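Local coordinates for protein DNA primase (Helicobacter pylori, PDB 4EHS) that synthesises short RNA primers for DNA replication and stimulates the helicase DnaB, to which the C-terminal domain described here binds, at residues 35-39 against 83-89; 41-45 against 70-75; 104-109 against 135-140; 47-51 against 96-100. One frame throughout, in Å; residues are numbered along the deposited sequence.

In the fold
The four contacts tie together the all-helical helicase-binding domain of the primase. Contacts 1 and 2 share helix 30-43, with centres 12 Å apart, and meet where Leu42 packs on Leu83 and Leu84. Contact 4 brings helix 45-51 against the start of helix 96-117 and touches both: Val37 of contact 1 and Leu41 of contact 2 lie against Phe96. Contact 3 uses the same long helix 96-117 further along, its centre 15 Å from that of contact 4 and about 25 Å from that of contact 2, across the chain's centre. Contacts 2 and 4 also touch the second subunit of the dimer, whereas contacts 1 and 3 do not.

Contact 1: 35-39 against 83-89; sequences KLVIR and LLLDANL
Arg39 binds the C-terminal end of helix 78-85 and the Asx turn that follows it, so a side chain of helix 30-43 gathers main-chain oxygens where helix 78-85 ends. Its NH1 donates to Asp86 O at 2.9 Å, almost straight (169°), lying in the carbonyl plane on a lone pair and nearly within the guanidinium plane. The same nitrogen gives a more bent bond to Leu83 O at 2.8 Å, with this oxygen tilted from the guanidinium plane. Leu84 O sits over the centre of one guanidinium face, 3.1 Å above it, where no N-H points at it. A bend at chi2 (63°) turns the arginine chain toward these oxygens. Water 1 accepts from NH2 at 2.9 Å and returns a weak bond to Asp86 O, while the Arg39 NE makes a salt bridge with Glu43. Beyond the helix end, Asp86 OD1 accepts from Asn88 N at 3.1 Å, which closes the Asx turn; Lys35 NZ, at 4.5 Å from Asp86 OD2, is too distant for a salt bridge but may still favour the negative charge. Apolar packing flanks these polar bonds. Leu83 puts CD1 on the CB of Lys35, and its CD2 presses tightly on Ile38 CG2 at 3.4 Å, the two side chains crossing at about a right angle. Leu89 straddles Lys35 CB and Arg39 CB with its two methyls. On its other sides helix 30-43 is backed by helix 96-117, through Leu36 and Val37, and by helix 64-71, through Ile38 on Phe67.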
loop_
_atom_site.group_PDB
_atom_site.type_symbol
_atom_site.label_atom_id
_atom_site.label_comp_id
_atom_site.label_asym_id
_atom_site.label_seq_id
_atom_site.Cartn_x
_atom_site.Cartn_y
_atom_site.Cartn_z
ATOM N N LYS A 35 -3.408 11.462 16.731
ATOM C CA LYS A 35 -2.642 11.393 18.003
ATOM C C LYS A 35 -2.776 10.056 18.676
ATOM O O LYS A 35 -1.779 9.512 19.224
ATOM C CB LYS A 35 -3.124 12.517 18.990
ATOM C CG LYS A 35 -2.535 13.854 18.582
ATOM C CD LYS A 35 -2.828 14.885 19.724
ATOM C CE LYS A 35 -4.142 15.531 19.526
ATOM N NZ LYS A 35 -4.281 16.814 20.357
ATOM N N LEU A 36 -3.994 9.553 18.683
ATOM C CA LEU A 36 -4.339 8.307 19.368
ATOM C C LEU A 36 -3.598 7.163 18.730
ATOM O O LEU A 36 -2.977 6.382 19.437
ATOM C CB LEU A 36 -5.845 8.105 19.470
ATOM C CG LEU A 36 -6.351 6.881 20.215
ATOM C CD1 LEU A 36 -5.961 6.983 21.682
ATOM C CD2 LEU A 36 -7.875 6.815 20.063
ATOM N N VAL A 37 -3.638 7.143 17.400
ATOM C CA VAL A 37 -3.029 6.050 16.636
ATOM C C VAL A 37 -1.513 6.077 16.933
ATOM O O VAL A 37 -0.930 5.027 17.254
ATOM C CB VAL A 37 -3.393 6.162 15.127
ATOM C CG1 VAL A 37 -2.460 5.257 14.337
ATOM C CG2 VAL A 37 -4.831 5.675 14.870
ATOM N N ILE A 38 -0.872 7.251 16.884
ATOM C CA ILE A 38 0.554 7.327 17.069
ATOM C C ILE A 38 0.923 6.969 18.517
ATOM O O ILE A 38 1.994 6.397 18.792
ATOM C CB ILE A 38 1.070 8.706 16.657
ATOM C CG1 ILE A 38 0.915 8.834 15.107
ATOM C CG2 ILE A 38 2.571 8.850 17.001
ATOM C CD1 ILE A 38 1.119 10.261 14.622
ATOM N N ARG A 39 0.035 7.397 19.421
ATOM C CA ARG A 39 0.307 7.103 20.869
ATOM C C ARG A 39 0.365 5.563 21.110
ATOM O O ARG A 39 1.227 5.022 21.888
ATOM C CB ARG A 39 -0.793 7.800 21.720
ATOM C CG ARG A 39 -0.484 7.466 23.221
ATOM C CD ARG A 39 0.862 8.032 23.676
ATOM N NE ARG A 39 0.845 7.750 25.134
ATOM C CZ ARG A 39 0.415 8.638 26.012
ATOM N NH1 ARG A 39 0.249 9.933 25.651
ATOM N NH2 ARG A 39 0.276 8.243 27.304
ATOM N N LEU A 83 3.761 14.087 22.621
ATOM C CA LEU A 83 2.669 13.180 22.400
ATOM C C LEU A 83 2.738 11.978 23.380
ATOM O O LEU A 83 1.715 11.520 23.883
ATOM C CB LEU A 83 2.715 12.749 20.907
ATOM C CG LEU A 83 1.739 11.748 20.362
ATOM C CD1 LEU A 83 0.326 12.224 20.613
ATOM C CD2 LEU A 83 1.980 11.575 18.873
ATOM N N LEU A 84 3.951 11.502 23.691
ATOM C CA LEU A 84 4.116 10.331 24.527
ATOM C C LEU A 84 3.687 10.687 25.955
ATOM O O LEU A 84 3.277 9.797 26.741
ATOM C CB LEU A 84 5.595 9.875 24.506
ATOM C CG LEU A 84 5.934 8.534 25.208
ATOM C CD1 LEU A 84 5.989 8.660 26.731
ATOM C CD2 LEU A 84 5.067 7.331 24.825
ATOM N N LEU A 85 3.773 11.981 26.246
ATOM C CA LEU A 85 3.489 12.569 27.560
ATOM C C LEU A 85 2.047 13.097 27.755
ATOM O O LEU A 85 1.596 13.230 28.869
ATOM C CB LEU A 85 4.424 13.751 27.793
ATOM C CG LEU A 85 5.777 13.656 28.528
ATOM C CD1 LEU A 85 6.764 12.640 27.929
ATOM C CD2 LEU A 85 6.402 15.053 28.620
ATOM N N ASP A 86 1.362 13.434 26.664
ATOM C CA ASP A 86 -0.047 13.859 26.643
ATOM C C ASP A 86 -0.918 13.020 27.607
ATOM O O ASP A 86 -1.044 11.802 27.485
ATOM C CB ASP A 86 -0.564 13.721 25.180
ATOM C CG ASP A 86 -1.841 14.460 24.914
ATOM O OD1 ASP A 86 -2.670 14.604 25.814
ATOM O OD2 ASP A 86 -2.098 14.825 23.758
ATOM N N ALA A 87 -1.586 13.721 28.522
ATOM C CA ALA A 87 -2.406 13.030 29.535
ATOM C C ALA A 87 -3.837 12.622 29.098
ATOM O O ALA A 87 -4.546 11.967 29.864
ATOM C CB ALA A 87 -2.477 13.902 30.808
ATOM N N ASN A 88 -4.245 12.985 27.881
ATOM C CA ASN A 88 -5.624 12.840 27.358
ATOM C C ASN A 88 -5.812 11.896 26.157
ATOM O O ASN A 88 -6.725 12.039 25.333
ATOM C CB ASN A 88 -6.179 14.244 27.083
ATOM C CG ASN A 88 -5.918 15.176 28.258
ATOM O OD1 ASN A 88 -5.235 16.201 28.147
ATOM N ND2 ASN A 88 -6.365 14.751 29.414
ATOM N N LEU A 89 -5.023 10.828 26.130
ATOM C CA LEU A 89 -5.137 9.868 25.048
ATOM C C LEU A 89 -5.305 8.492 25.643
ATOM O O LEU A 89 -4.327 7.804 25.919
ATOM C CB LEU A 89 -3.883 9.952 24.179
ATOM C CG LEU A 89 -3.619 11.291 23.509
ATOM C CD1 LEU A 89 -2.221 11.310 22.899
ATOM C CD2 LEU A 89 -4.685 11.505 22.415
HETATM O O HOH W 1 -0.130 9.606 29.849
#

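Contact 2: 41-45 against 70-75; sequences LLEDR and LCQEKL
The Arg45 guanidinium has Glu73 CG over one face, 3.4 Å above the plane and displaced toward the rim, while Leu70 O and Cys71 O lie at its edge, near its plane. The site belongs to the C-terminal end of helix 64-71 in the helicase-binding domain, where Arg45, just past the Asp44 N-cap, reaches a carbonyl of the last turn. Its NH2 donates to Leu70 O at 3.0 Å through a bent bond (137°), with the oxygen in the guanidinium plane; NH1 also approaches this oxygen, though its position is less certain. The extended chain from CG to NE spans the gap. Glu73 lays its carboxylate nearly parallel to the guanidinium, 10° apart, but OE1 is well out of that plane, so no N-H points at it and the carboxylate acts by charge at most. Glu73 OE2 is instead hydrogen-bonded to Ser123 of the second subunit, whose Ile127 packs on Arg45, which places the site at the dimer interface. Beside the polar group Leu70, with CG anti to its nitrogen (chi1 167°), divides its methyls between Leu42 and Leu41 of helix 30-43. CD1 meets Leu42 CD2 at 3.7 Å, and CD2 presses tightly on Leu41 CB at 3.4 Å.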
loop_
_atom_site.group_PDB
_atom_site.type_symbol
_atom_site.label_atom_id
_atom_site.label_comp_id
_atom_site.label_asym_id
_atom_site.label_seq_id
_atom_site.Cartn_x
_atom_site.Cartn_y
_atom_site.Cartn_z
ATOM N N LEU A 41 1.264 3.379 18.829
ATOM C CA LEU A 41 2.605 2.983 18.268
ATOM C C LEU A 41 3.782 3.349 19.185
ATOM O O LEU A 41 4.783 2.604 19.248
ATOM C CB LEU A 41 2.837 3.669 16.919
ATOM C CG LEU A 41 1.620 3.535 15.994
ATOM C CD1 LEU A 41 2.070 4.232 14.723
ATOM C CD2 LEU A 41 1.169 2.109 15.628
ATOM N N LEU A 42 3.678 4.459 19.891
ATOM C CA LEU A 42 4.732 4.821 20.849
ATOM C C LEU A 42 4.780 3.851 22.038
ATOM O O LEU A 42 5.881 3.609 22.624
ATOM C CB LEU A 42 4.481 6.255 21.366
ATOM C CG LEU A 42 4.926 7.322 20.353
ATOM C CD1 LEU A 42 4.267 8.650 20.832
ATOM C CD2 LEU A 42 6.466 7.508 20.296
ATOM N N GLU A 43 3.621 3.404 22.486
ATOM C CA GLU A 43 3.570 2.553 23.699
ATOM C C GLU A 43 3.908 1.109 23.369
ATOM O O GLU A 43 4.411 0.362 24.234
ATOM C CB GLU A 43 2.210 2.590 24.378
ATOM C CG GLU A 43 1.985 4.002 24.949
ATOM C CD GLU A 43 1.477 4.074 26.386
ATOM O OE1 GLU A 43 1.225 3.025 27.016
ATOM O OE2 GLU A 43 1.162 5.232 26.835
ATOM N N ASP A 44 3.618 0.685 22.116
ATOM C CA ASP A 44 3.868 -0.717 21.789
ATOM C C ASP A 44 4.409 -0.774 20.358
ATOM O O ASP A 44 3.671 -0.676 19.414
ATOM C CB ASP A 44 2.632 -1.590 22.011
ATOM C CG ASP A 44 2.930 -3.107 21.794
ATOM O OD1 ASP A 44 3.944 -3.460 21.170
ATOM O OD2 ASP A 44 2.116 -3.862 22.241
ATOM N N ARG A 45 5.725 -0.885 20.232
ATOM C CA ARG A 45 6.342 -0.711 18.892
ATOM C C ARG A 45 5.956 -1.885 18.016
ATOM O O ARG A 45 6.052 -1.763 16.777
ATOM C CB ARG A 45 7.861 -0.534 18.952
ATOM C CG ARG A 45 8.410 0.375 17.817
ATOM C CD ARG A 45 9.859 0.888 18.044
ATOM N NE ARG A 45 10.517 1.359 16.821
ATOM C CZ ARG A 45 10.383 2.587 16.275
ATOM N NH1 ARG A 45 9.607 3.513 16.833
ATOM N NH2 ARG A 45 11.011 2.886 15.134
ATOM N N LEU A 70 8.873 8.969 14.799
ATOM C CA LEU A 70 8.705 7.652 15.405
ATOM C C LEU A 70 9.235 6.552 14.491
ATOM O O LEU A 70 9.610 5.476 14.955
ATOM C CB LEU A 70 7.233 7.399 15.735
ATOM C CG LEU A 70 6.857 5.959 16.088
ATOM C CD1 LEU A 70 7.571 5.511 17.353
ATOM C CD2 LEU A 70 5.349 5.819 16.240
ATOM N N CYS A 71 9.262 6.829 13.193
ATOM C CA CYS A 71 9.742 5.869 12.218
ATOM C C CYS A 71 11.242 5.849 12.229
ATOM O O CYS A 71 11.851 4.776 12.029
ATOM C CB CYS A 71 9.250 6.263 10.831
ATOM S SG CYS A 71 7.576 5.748 10.632
ATOM N N GLN A 72 11.854 7.006 12.459
ATOM C CA GLN A 72 13.309 7.109 12.491
ATOM C C GLN A 72 13.835 7.057 13.921
ATOM O O GLN A 72 14.905 7.588 14.219
ATOM C CB GLN A 72 13.769 8.399 11.808
ATOM C CG GLN A 72 12.887 8.838 10.651
ATOM C CD GLN A 72 13.074 10.300 10.298
ATOM O OE1 GLN A 72 12.200 10.922 9.695
ATOM N NE2 GLN A 72 14.221 10.857 10.672
ATOM N N GLU A 73 13.076 6.414 14.803
ATOM C CA GLU A 73 13.463 6.292 16.195
ATOM C C GLU A 73 14.091 7.548 16.740
ATOM O O GLU A 73 15.091 7.445 17.457
ATOM C CB GLU A 73 14.403 5.090 16.496
ATOM C CG GLU A 73 13.690 3.902 17.029
ATOM C CD GLU A 73 14.562 2.653 17.032
ATOM O OE1 GLU A 73 14.388 1.858 17.961
ATOM O OE2 GLU A 73 15.406 2.488 16.115
ATOM N N LYS A 74 13.580 8.713 16.363
ATOM C CA LYS A 74 14.066 9.937 16.976
ATOM C C LYS A 74 13.231 10.094 18.217
ATOM O O LYS A 74 12.408 11.000 18.272
ATOM C CB LYS A 74 13.855 11.152 16.087
ATOM C CG LYS A 74 14.535 11.054 14.712
ATOM C CD LYS A 74 15.970 11.459 14.801
ATOM C CE LYS A 74 16.727 11.186 13.494
ATOM N NZ LYS A 74 16.096 11.875 12.333
ATOM N N LEU A 75 13.423 9.189 19.184
ATOM C CA LEU A 75 12.578 9.144 20.369
ATOM C C LEU A 75 12.760 10.307 21.369
ATOM O O LEU A 75 12.009 10.407 22.350
ATOM C CB LEU A 75 12.686 7.752 21.050
ATOM C CG LEU A 75 12.383 6.550 20.110
ATOM C CD1 LEU A 75 12.478 5.162 20.774
ATOM C CD2 LEU A 75 11.044 6.665 19.401
#

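Contact 3: 104-109 against 135-140; sequences ILRYFE and AIMKLK
With CG anti to the carbonyl carbon (chi1 -75°), Phe108 brings the face of its ring against Ala135 CB, and Ile136, whose CG1 takes the same setting (chi1 -70°), lays its long branch on the Phe108 CB. The two segments form one antiparallel pair of a helical hairpin, helices 96-117 and 122-140; the axes of segments 104-109 and 135-140 approach to 9.5 Å and cross at -157°. In related primases a C-terminal hairpin of this kind contacts the helicase. Ala135 CB stands over the centre of the Phe108 ring in a CH-pi contact, 3.6 Å from the centroid; the opposite face carries CD2 of Tyr107 from its own helix. Leu139 CD1 fits among Ile104, Leu105 and Phe108, touching Ile104 CG2 at 3.7 Å. Toward the outer side Leu105 CD1 meets Ile136 CG2 at 3.6 Å, and Ile136 CD1 lies against the backbone C and O of Phe108 and N of Glu109. Packing is almost wholly apolar; no hydrogen bond crosses the contact. At the exposed margin a long salt bridge joins Glu109 OE2 and Lys140 NZ, 3.8 Å apart, with Leu105 CD1 alongside the ammonium group.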
loop_
_atom_site.group_PDB
_atom_site.type_symbol
_atom_site.label_atom_id
_atom_site.label_comp_id
_atom_site.label_asym_id
_atom_site.label_seq_id
_atom_site.Cartn_x
_atom_site.Cartn_y
_atom_site.Cartn_z
ATOM N N ILE A 104 -7.914 4.803 8.596
ATOM C CA ILE A 104 -7.896 4.405 7.180
ATOM C C ILE A 104 -9.230 4.668 6.518
ATOM O O ILE A 104 -9.235 5.183 5.381
ATOM C CB ILE A 104 -7.450 2.947 7.028
ATOM C CG1 ILE A 104 -6.014 2.777 7.556
ATOM C CG2 ILE A 104 -7.483 2.508 5.537
ATOM C CD1 ILE A 104 -5.671 1.288 7.800
ATOM N N LEU A 105 -10.324 4.273 7.182
ATOM C CA LEU A 105 -11.703 4.554 6.681
ATOM C C LEU A 105 -11.875 6.033 6.382
ATOM O O LEU A 105 -12.296 6.394 5.246
ATOM C CB LEU A 105 -12.801 4.032 7.642
ATOM C CG LEU A 105 -14.271 4.353 7.292
ATOM C CD1 LEU A 105 -14.762 3.556 6.109
ATOM C CD2 LEU A 105 -15.187 4.119 8.468
ATOM N N ARG A 106 -11.523 6.913 7.321
ATOM C CA ARG A 106 -11.479 8.345 7.004
ATOM C C ARG A 106 -10.705 8.786 5.776
ATOM O O ARG A 106 -11.209 9.592 4.958
ATOM C CB ARG A 106 -11.060 9.176 8.200
ATOM C CG ARG A 106 -12.177 8.979 9.241
ATOM C CD ARG A 106 -12.091 10.050 10.282
ATOM N NE ARG A 106 -13.202 9.937 11.275
ATOM C CZ ARG A 106 -13.197 10.714 12.366
ATOM N NH1 ARG A 106 -12.217 11.599 12.535
ATOM N NH2 ARG A 106 -14.139 10.591 13.262
ATOM N N TYR A 107 -9.521 8.223 5.603
ATOM C CA TYR A 107 -8.728 8.501 4.401
ATOM C C TYR A 107 -9.545 8.148 3.130
ATOM O O TYR A 107 -9.624 8.939 2.200
ATOM C CB TYR A 107 -7.441 7.666 4.451
ATOM C CG TYR A 107 -6.657 7.764 3.176
ATOM C CD1 TYR A 107 -5.712 8.781 2.987
ATOM C CD2 TYR A 107 -6.864 6.840 2.167
ATOM C CE1 TYR A 107 -4.996 8.895 1.796
ATOM C CE2 TYR A 107 -6.170 6.957 0.972
ATOM C CZ TYR A 107 -5.221 7.950 0.807
ATOM O OH TYR A 107 -4.533 8.013 -0.419
ATOM N N PHE A 108 -10.125 6.984 3.089
ATOM C CA PHE A 108 -10.879 6.571 1.879
ATOM C C PHE A 108 -12.192 7.346 1.700
ATOM O O PHE A 108 -12.595 7.625 0.546
ATOM C CB PHE A 108 -11.119 5.076 1.829
ATOM C CG PHE A 108 -9.895 4.285 1.462
ATOM C CD1 PHE A 108 -9.391 4.313 0.156
ATOM C CD2 PHE A 108 -9.249 3.507 2.397
ATOM C CE1 PHE A 108 -8.244 3.583 -0.179
ATOM C CE2 PHE A 108 -8.131 2.726 2.054
ATOM C CZ PHE A 108 -7.598 2.788 0.785
ATOM N N GLU A 109 -12.816 7.759 2.810
ATOM C CA GLU A 109 -14.002 8.616 2.679
ATOM C C GLU A 109 -13.620 9.943 2.027
ATOM O O GLU A 109 -14.325 10.416 1.104
ATOM C CB GLU A 109 -14.675 8.764 4.071
ATOM C CG GLU A 109 -15.456 7.515 4.488
ATOM C CD GLU A 109 -16.047 7.621 5.916
ATOM O OE1 GLU A 109 -15.527 8.460 6.699
ATOM O OE2 GLU A 109 -17.009 6.866 6.232
ATOM N N ALA A 135 -12.726 -0.463 -0.441
ATOM C CA ALA A 135 -11.972 -0.388 0.859
ATOM C C ALA A 135 -12.894 -0.045 2.034
ATOM O O ALA A 135 -12.836 -0.651 3.135
ATOM C CB ALA A 135 -10.824 0.645 0.726
ATOM N N ILE A 136 -13.771 0.923 1.806
ATOM C CA ILE A 136 -14.734 1.385 2.816
ATOM C C ILE A 136 -15.619 0.195 3.211
ATOM O O ILE A 136 -15.870 -0.011 4.387
ATOM C CB ILE A 136 -15.524 2.611 2.287
ATOM C CG1 ILE A 136 -14.603 3.863 2.200
ATOM C CG2 ILE A 136 -16.762 2.914 3.178
ATOM C CD1 ILE A 136 -15.195 5.032 1.383
HETATM N N MSE A 137 -16.066 -0.584 2.233
HETATM C CA MSE A 137 -16.873 -1.766 2.519
HETATM C C MSE A 137 -16.127 -2.716 3.454
HETATM O O MSE A 137 -16.630 -3.085 4.515
HETATM C CB MSE A 137 -17.247 -2.487 1.223
HETATM C CG MSE A 137 -18.323 -3.548 1.391
HETATM SE SE MSE A 137 -18.786 -4.423 -0.288
HETATM C CE MSE A 137 -17.053 -5.218 -0.703
ATOM N N LYS A 138 -14.923 -3.105 3.045
ATOM C CA LYS A 138 -14.067 -3.994 3.833
ATOM C C LYS A 138 -13.775 -3.451 5.212
ATOM O O LYS A 138 -13.836 -4.214 6.179
ATOM C CB LYS A 138 -12.780 -4.335 3.098
ATOM C CG LYS A 138 -13.010 -5.297 1.965
ATOM C CD LYS A 138 -11.818 -5.409 1.050
ATOM C CE LYS A 138 -12.150 -6.373 -0.088
ATOM N NZ LYS A 138 -11.019 -7.313 -0.307
ATOM N N LEU A 139 -13.457 -2.162 5.309
ATOM C CA LEU A 139 -13.108 -1.589 6.598
ATOM C C LEU A 139 -14.296 -1.767 7.508
ATOM O O LEU A 139 -14.160 -2.210 8.653
ATOM C CB LEU A 139 -12.630 -0.144 6.472
ATOM C CG LEU A 139 -11.233 -0.052 5.788
ATOM C CD1 LEU A 139 -10.925 1.238 4.998
ATOM C CD2 LEU A 139 -10.149 -0.181 6.863
ATOM N N LYS A 140 -15.475 -1.483 6.991
ATOM C CA LYS A 140 -16.659 -1.650 7.831
ATOM C C LYS A 140 -16.939 -3.114 8.099
ATOM O O LYS A 140 -17.566 -3.426 9.101
ATOM C CB LYS A 140 -17.874 -0.975 7.183
ATOM C CG LYS A 140 -17.817 0.539 7.224
ATOM C CD LYS A 140 -18.823 1.104 6.228
ATOM C CE LYS A 140 -19.163 2.509 6.672
ATOM N NZ LYS A 140 -18.537 3.463 5.728
#

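Contact 4: 47-51 against 96-100; sequences LLDLA and FEKEL
Leu100 N donates to Phe96 O at 2.8 Å, one turn of helix 96-117 that places both residues' side chains on the face toward helix 45-51. No hydrogen bond crosses between the two helices; the contact rests on the Phe96 ring, which packs on the surface of helix 45-51 against Leu47, Leu50 and Ala51. Phe96 carries its ring trans to the backbone N (chi1 176°), which sends it across the gap. Leu47 lies over one face, with CB 4.1 Å from the ring centroid and 13° off the normal, a CH-pi contact, and with CD1 above the CG at 3.8 Å. The two side chains slide past each other in opposite directions. Leu100 CB from the ring's own helix lies over the opposite face, so the ring is sandwiched between aliphatic carbons. At its edge Ala51 CB approaches Phe96 CZ at 4.1 Å and Leu50 CD2 approaches CE2 at 4.2 Å. Beyond the ring, Leu100 CD2 touches Ala51 CB at 4.4 Å. The Leu50 methyl CD2 also meets Glu97 OE2 at 3.4 Å, the glutamate lying at the more exposed margin. Tyr40 and Leu41 from helix 30-43 also meet the Phe96 ring, whereas Leu48 packs on Ile127 of the second subunit. The segment axes are 11.7 Å apart and incline at -34°, so a large aromatic side chain bridges widely spaced, roughly parallel helices, forming part of the hydrophobic core of the helical bundle in this helicase-binding domain.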
loop_
_atom_site.group_PDB
_atom_site.type_symbol
_atom_site.label_atom_id
_atom_site.label_comp_id
_atom_site.label_asym_id
_atom_site.label_seq_id
_atom_site.Cartn_x
_atom_site.Cartn_y
_atom_site.Cartn_z
ATOM N N LEU A 47 2.999 -2.783 17.419
ATOM C CA LEU A 47 1.897 -2.194 16.648
ATOM C C LEU A 47 2.372 -1.352 15.444
ATOM O O LEU A 47 1.621 -1.254 14.454
ATOM C CB LEU A 47 1.001 -1.312 17.526
ATOM C CG LEU A 47 0.466 -2.075 18.725
ATOM C CD1 LEU A 47 -0.405 -1.157 19.595
ATOM C CD2 LEU A 47 -0.352 -3.301 18.355
ATOM N N LEU A 48 3.550 -0.717 15.536
ATOM C CA LEU A 48 4.143 -0.016 14.403
ATOM C C LEU A 48 4.409 -1.065 13.302
ATOM O O LEU A 48 4.158 -0.814 12.118
ATOM C CB LEU A 48 5.433 0.700 14.815
ATOM C CG LEU A 48 6.102 1.471 13.619
ATOM C CD1 LEU A 48 5.195 2.579 13.086
ATOM C CD2 LEU A 48 7.381 2.089 14.166
ATOM N N ASP A 49 4.943 -2.237 13.676
ATOM C CA ASP A 49 5.195 -3.297 12.675
ATOM C C ASP A 49 3.934 -3.596 11.862
ATOM O O ASP A 49 3.973 -3.668 10.636
ATOM C CB ASP A 49 5.679 -4.589 13.356
ATOM C CG ASP A 49 6.956 -4.382 14.219
ATOM O OD1 ASP A 49 7.680 -3.367 14.127
ATOM O OD2 ASP A 49 7.191 -5.284 15.063
ATOM N N LEU A 50 2.797 -3.753 12.552
ATOM C CA LEU A 50 1.532 -3.983 11.869
ATOM C C LEU A 50 1.168 -2.764 11.012
ATOM O O LEU A 50 0.800 -2.879 9.818
ATOM C CB LEU A 50 0.426 -4.206 12.914
ATOM C CG LEU A 50 -0.959 -4.393 12.278
ATOM C CD1 LEU A 50 -0.989 -5.630 11.403
ATOM C CD2 LEU A 50 -2.026 -4.479 13.359
ATOM N N ALA A 51 1.224 -1.586 11.626
ATOM C CA ALA A 51 0.644 -0.387 10.986
ATOM C C ALA A 51 1.400 -0.080 9.693
ATOM O O ALA A 51 0.792 0.358 8.735
ATOM C CB ALA A 51 0.686 0.833 11.891
ATOM N N PHE A 96 -6.283 -0.897 19.594
ATOM C CA PHE A 96 -5.506 -0.248 18.514
ATOM C C PHE A 96 -6.125 -0.444 17.105
ATOM O O PHE A 96 -6.246 0.519 16.316
ATOM C CB PHE A 96 -4.129 -0.863 18.427
ATOM C CG PHE A 96 -3.308 -0.320 17.287
ATOM C CD1 PHE A 96 -2.977 1.047 17.243
ATOM C CD2 PHE A 96 -2.936 -1.173 16.203
ATOM C CE1 PHE A 96 -2.242 1.551 16.172
ATOM C CE2 PHE A 96 -2.206 -0.658 15.159
ATOM C CZ PHE A 96 -1.887 0.675 15.124
ATOM N N GLU A 97 -6.430 -1.705 16.769
ATOM C CA GLU A 97 -6.874 -1.946 15.416
ATOM C C GLU A 97 -8.153 -1.227 15.043
ATOM O O GLU A 97 -8.291 -0.816 13.905
ATOM C CB GLU A 97 -7.024 -3.447 15.144
ATOM C CG GLU A 97 -5.651 -4.000 14.979
ATOM C CD GLU A 97 -5.645 -5.460 14.561
ATOM O OE1 GLU A 97 -6.614 -5.890 13.840
ATOM O OE2 GLU A 97 -4.619 -6.125 14.879
ATOM N N LYS A 98 -9.085 -1.047 15.965
ATOM C CA LYS A 98 -10.295 -0.260 15.654
ATOM C C LYS A 98 -9.953 1.200 15.327
ATOM O O LYS A 98 -10.531 1.772 14.424
ATOM C CB LYS A 98 -11.247 -0.312 16.835
ATOM C CG LYS A 98 -12.484 0.533 16.701
ATOM C CD LYS A 98 -13.027 0.783 18.101
ATOM C CE LYS A 98 -14.473 1.251 18.129
ATOM N NZ LYS A 98 -14.554 2.731 18.252
ATOM N N GLU A 99 -8.979 1.803 16.029
ATOM C CA GLU A 99 -8.619 3.182 15.727
ATOM C C GLU A 99 -7.806 3.224 14.448
ATOM O O GLU A 99 -7.968 4.176 13.704
ATOM C CB GLU A 99 -7.742 3.794 16.822
ATOM C CG GLU A 99 -8.268 3.685 18.269
ATOM C CD GLU A 99 -9.692 4.153 18.450
ATOM O OE1 GLU A 99 -10.214 4.863 17.563
ATOM O OE2 GLU A 99 -10.313 3.782 19.506
ATOM N N LEU A 100 -6.968 2.201 14.171
ATOM C CA LEU A 100 -6.232 2.220 12.876
ATOM C C LEU A 100 -7.275 2.099 11.727
ATOM O O LEU A 100 -7.229 2.836 10.690
ATOM C CB LEU A 100 -5.178 1.076 12.840
ATOM C CG LEU A 100 -4.434 1.006 11.505
ATOM C CD1 LEU A 100 -3.645 2.256 11.104
ATOM C CD2 LEU A 100 -3.544 -0.249 11.605
#